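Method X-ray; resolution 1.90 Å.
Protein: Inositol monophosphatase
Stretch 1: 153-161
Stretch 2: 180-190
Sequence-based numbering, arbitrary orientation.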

# COMPACT_ATOMS: atom_id res chain seq x y z
N ALA A 153 -19.33 2.59 3.51
CA ALA A 153 -18.20 1.83 4.03
C ALA A 153 -16.99 1.78 3.06
O ALA A 153 -17.15 1.68 1.84
CB ALA A 153 -18.63 0.40 4.37
N LEU A 154 -15.79 1.84 3.63
CA LEU A 154 -14.57 1.54 2.89
C LEU A 154 -14.18 0.09 3.13
O LEU A 154 -14.06 -0.33 4.27
CB LEU A 154 -13.44 2.43 3.40
CG LEU A 154 -12.07 2.26 2.77
CD1 LEU A 154 -12.20 2.34 1.27
CD2 LEU A 154 -11.24 3.49 3.22
N LEU A 155 -14.04 -0.66 2.03
CA LEU A 155 -13.78 -2.10 2.06
C LEU A 155 -12.32 -2.27 1.60
O LEU A 155 -11.88 -1.54 0.74
CB LEU A 155 -14.67 -2.78 1.00
CG LEU A 155 -14.45 -4.28 0.65
CD1 LEU A 155 -14.71 -5.18 1.88
CD2 LEU A 155 -15.43 -4.64 -0.52
N ALA A 156 -11.60 -3.24 2.13
CA ALA A 156 -10.26 -3.50 1.63
C ALA A 156 -10.11 -4.98 1.43
O ALA A 156 -10.77 -5.80 2.12
CB ALA A 156 -9.18 -3.04 2.69
N THR A 157 -9.23 -5.33 0.50
CA THR A 157 -8.83 -6.75 0.39
C THR A 157 -7.45 -6.77 -0.29
O THR A 157 -7.09 -5.80 -0.98
CB THR A 157 -9.79 -7.59 -0.46
OG1 THR A 157 -9.54 -9.01 -0.20
CG2 THR A 157 -9.62 -7.32 -2.01
N THR A 158 -6.67 -7.83 -0.07
CA THR A 158 -5.31 -7.79 -0.63
C THR A 158 -5.36 -7.87 -2.15
O THR A 158 -4.69 -7.09 -2.85
CB THR A 158 -4.43 -8.93 -0.05
OG1 THR A 158 -4.26 -8.68 1.36
CG2 THR A 158 -3.05 -8.91 -0.74
N SER A 159 -6.17 -8.81 -2.67
CA SER A 159 -6.34 -8.93 -4.13
C SER A 159 -7.60 -9.70 -4.51
O SER A 159 -7.87 -10.73 -3.93
CB SER A 159 -5.10 -9.65 -4.76
OG SER A 159 -5.34 -9.89 -6.16
N PRO A 160 -8.36 -9.24 -5.52
CA PRO A 160 -9.48 -10.04 -6.04
C PRO A 160 -9.03 -11.39 -6.55
O PRO A 160 -9.77 -12.38 -6.48
CB PRO A 160 -10.09 -9.16 -7.14
CG PRO A 160 -9.05 -8.28 -7.53
CD PRO A 160 -8.21 -7.99 -6.29
N TRP A 161 -7.80 -11.46 -7.04
CA TRP A 161 -7.32 -12.71 -7.60
C TRP A 161 -6.79 -13.70 -6.57
O TRP A 161 -6.35 -14.80 -6.93
CB TRP A 161 -6.31 -12.44 -8.75
CG TRP A 161 -6.91 -11.46 -9.72
CD1 TRP A 161 -8.00 -11.67 -10.51
CD2 TRP A 161 -6.49 -10.11 -9.97
NE1 TRP A 161 -8.27 -10.53 -11.25
CE2 TRP A 161 -7.34 -9.58 -10.94
CE3 TRP A 161 -5.44 -9.33 -9.49
CZ2 TRP A 161 -7.19 -8.27 -11.43
CZ3 TRP A 161 -5.30 -8.03 -9.99
CH2 TRP A 161 -6.17 -7.53 -10.93
N ASP A 180 -16.18 2.60 -1.30
CA ASP A 180 -14.90 2.49 -2.01
C ASP A 180 -14.19 1.25 -1.58
O ASP A 180 -14.48 0.75 -0.51
CB ASP A 180 -13.95 3.64 -1.69
CG ASP A 180 -12.77 3.69 -2.72
OD1 ASP A 180 -12.99 3.30 -3.91
OD2 ASP A 180 -11.64 4.06 -2.33
N THR A 181 -13.29 0.76 -2.44
CA THR A 181 -12.52 -0.44 -2.10
C THR A 181 -11.04 -0.14 -2.27
O THR A 181 -10.65 0.40 -3.33
CB THR A 181 -12.96 -1.60 -3.06
OG1 THR A 181 -14.34 -1.91 -2.80
CG2 THR A 181 -12.14 -2.85 -2.79
N LEU A 182 -10.21 -0.47 -1.27
CA LEU A 182 -8.78 -0.24 -1.45
C LEU A 182 -8.14 -1.60 -1.53
O LEU A 182 -8.65 -2.57 -0.94
CB LEU A 182 -8.19 0.51 -0.26
CG LEU A 182 -8.45 2.04 -0.29
CD1 LEU A 182 -7.89 2.68 1.00
CD2 LEU A 182 -7.81 2.70 -1.58
N LEU A 183 -7.05 -1.69 -2.28
CA LEU A 183 -6.47 -2.99 -2.58
C LEU A 183 -5.03 -3.11 -2.11
O LEU A 183 -4.33 -2.10 -1.96
CB LEU A 183 -6.52 -3.20 -4.12
CG LEU A 183 -7.97 -3.22 -4.67
CD1 LEU A 183 -7.90 -3.25 -6.20
CD2 LEU A 183 -8.73 -4.47 -4.11
N GLY A 184 -4.60 -4.33 -1.86
CA GLY A 184 -3.25 -4.64 -1.36
C GLY A 184 -3.19 -4.46 0.14
O GLY A 184 -3.99 -3.71 0.72
N GLY A 185 -2.24 -5.12 0.80
CA GLY A 185 -1.90 -4.71 2.16
C GLY A 185 -1.85 -5.82 3.21
O GLY A 185 -1.22 -5.60 4.25
N ASP A 186 -2.52 -6.96 2.97
CA ASP A 186 -2.45 -8.08 3.95
C ASP A 186 -2.83 -7.62 5.36
O ASP A 186 -3.90 -6.92 5.52
CB ASP A 186 -1.04 -8.73 3.87
CG ASP A 186 -0.63 -8.98 2.41
OD1 ASP A 186 -1.06 -10.03 1.86
OD2 ASP A 186 0.05 -8.11 1.83
N CYS A 187 -1.97 -7.90 6.34
CA CYS A 187 -2.33 -7.57 7.74
C CYS A 187 -2.56 -6.10 7.94
O CYS A 187 -3.31 -5.69 8.87
CB CYS A 187 -1.24 -8.03 8.74
SG CYS A 187 0.42 -7.36 8.34
N TYR A 188 -1.95 -5.29 7.07
CA TYR A 188 -1.98 -3.86 7.32
C TYR A 188 -3.43 -3.36 7.28
O TYR A 188 -3.79 -2.43 8.03
CB TYR A 188 -1.16 -3.10 6.26
CG TYR A 188 -0.64 -1.78 6.83
CD1 TYR A 188 0.60 -1.72 7.48
CD2 TYR A 188 -1.38 -0.62 6.70
CE1 TYR A 188 1.11 -0.50 7.98
CE2 TYR A 188 -0.89 0.58 7.23
CZ TYR A 188 0.31 0.63 7.89
OH TYR A 188 0.78 1.86 8.36
N ASN A 189 -4.27 -3.97 6.44
CA ASN A 189 -5.64 -3.40 6.39
C ASN A 189 -6.41 -3.64 7.67
O ASN A 189 -7.28 -2.84 8.04
CB ASN A 189 -6.42 -3.97 5.20
CG ASN A 189 -5.83 -3.51 3.88
OD1 ASN A 189 -5.59 -2.32 3.69
ND2 ASN A 189 -5.59 -4.45 2.99
N TYR A 190 -6.07 -4.72 8.37
CA TYR A 190 -6.74 -5.00 9.63
C TYR A 190 -6.22 -4.02 10.67
O TYR A 190 -6.98 -3.58 11.55
CB TYR A 190 -6.49 -6.45 10.08
CG TYR A 190 -7.02 -7.50 9.05
CD1 TYR A 190 -6.22 -7.88 7.94
CD2 TYR A 190 -8.28 -8.07 9.18
CE1 TYR A 190 -6.67 -8.82 7.02
CE2 TYR A 190 -8.73 -9.00 8.30
CZ TYR A 190 -7.92 -9.38 7.21
OH TYR A 190 -8.41 -10.31 6.32

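Parallel strands join through staggered hydrogen bonds, in which alternate residues of one strand straddle residues of the other, and this pair from inositol monophosphatase is a compact example. L155 supplies the central rung: its N donates to D180 O at 2.9 Å, and its O accepts from L182 N at 2.8 Å. T157 N then reaches L182 O at 3.2 Å, while a weak bond of 3.4 Å from D180 N to A153 O extends the ladder backward. CA-H...O contacts reinforce it, the shortest running from T181 CA to L155 O at 3.1 Å.

Where the strands end, G184 N is shared weakly between T157 O (3.0 Å) and T158 O (2.9 Å). Beyond it, a side chain takes over from the backbone: T158 OG1 accepts from D186 N at 2.9 Å. The intervening turn needs glycine at G185, whose backbone angles would jam a CB against the preceding carbonyl.

Packing follows the alternation of the strands. On one face, L154 CD1 lies 4.1 Å from L182 CG, and A156, whose side chain ends at CB, packs that atom 3.6 Å from N189 CG; N189 ND2 is itself anchored to G184 O at 2.9 Å. On the other, T157 CG2 meets L183 CD2 at 3.7 Å. Between them the two stretches bury 620 Å², both sides summed, and the buried leucines L154, L155 and L183 bring apolar side chains to the sheet.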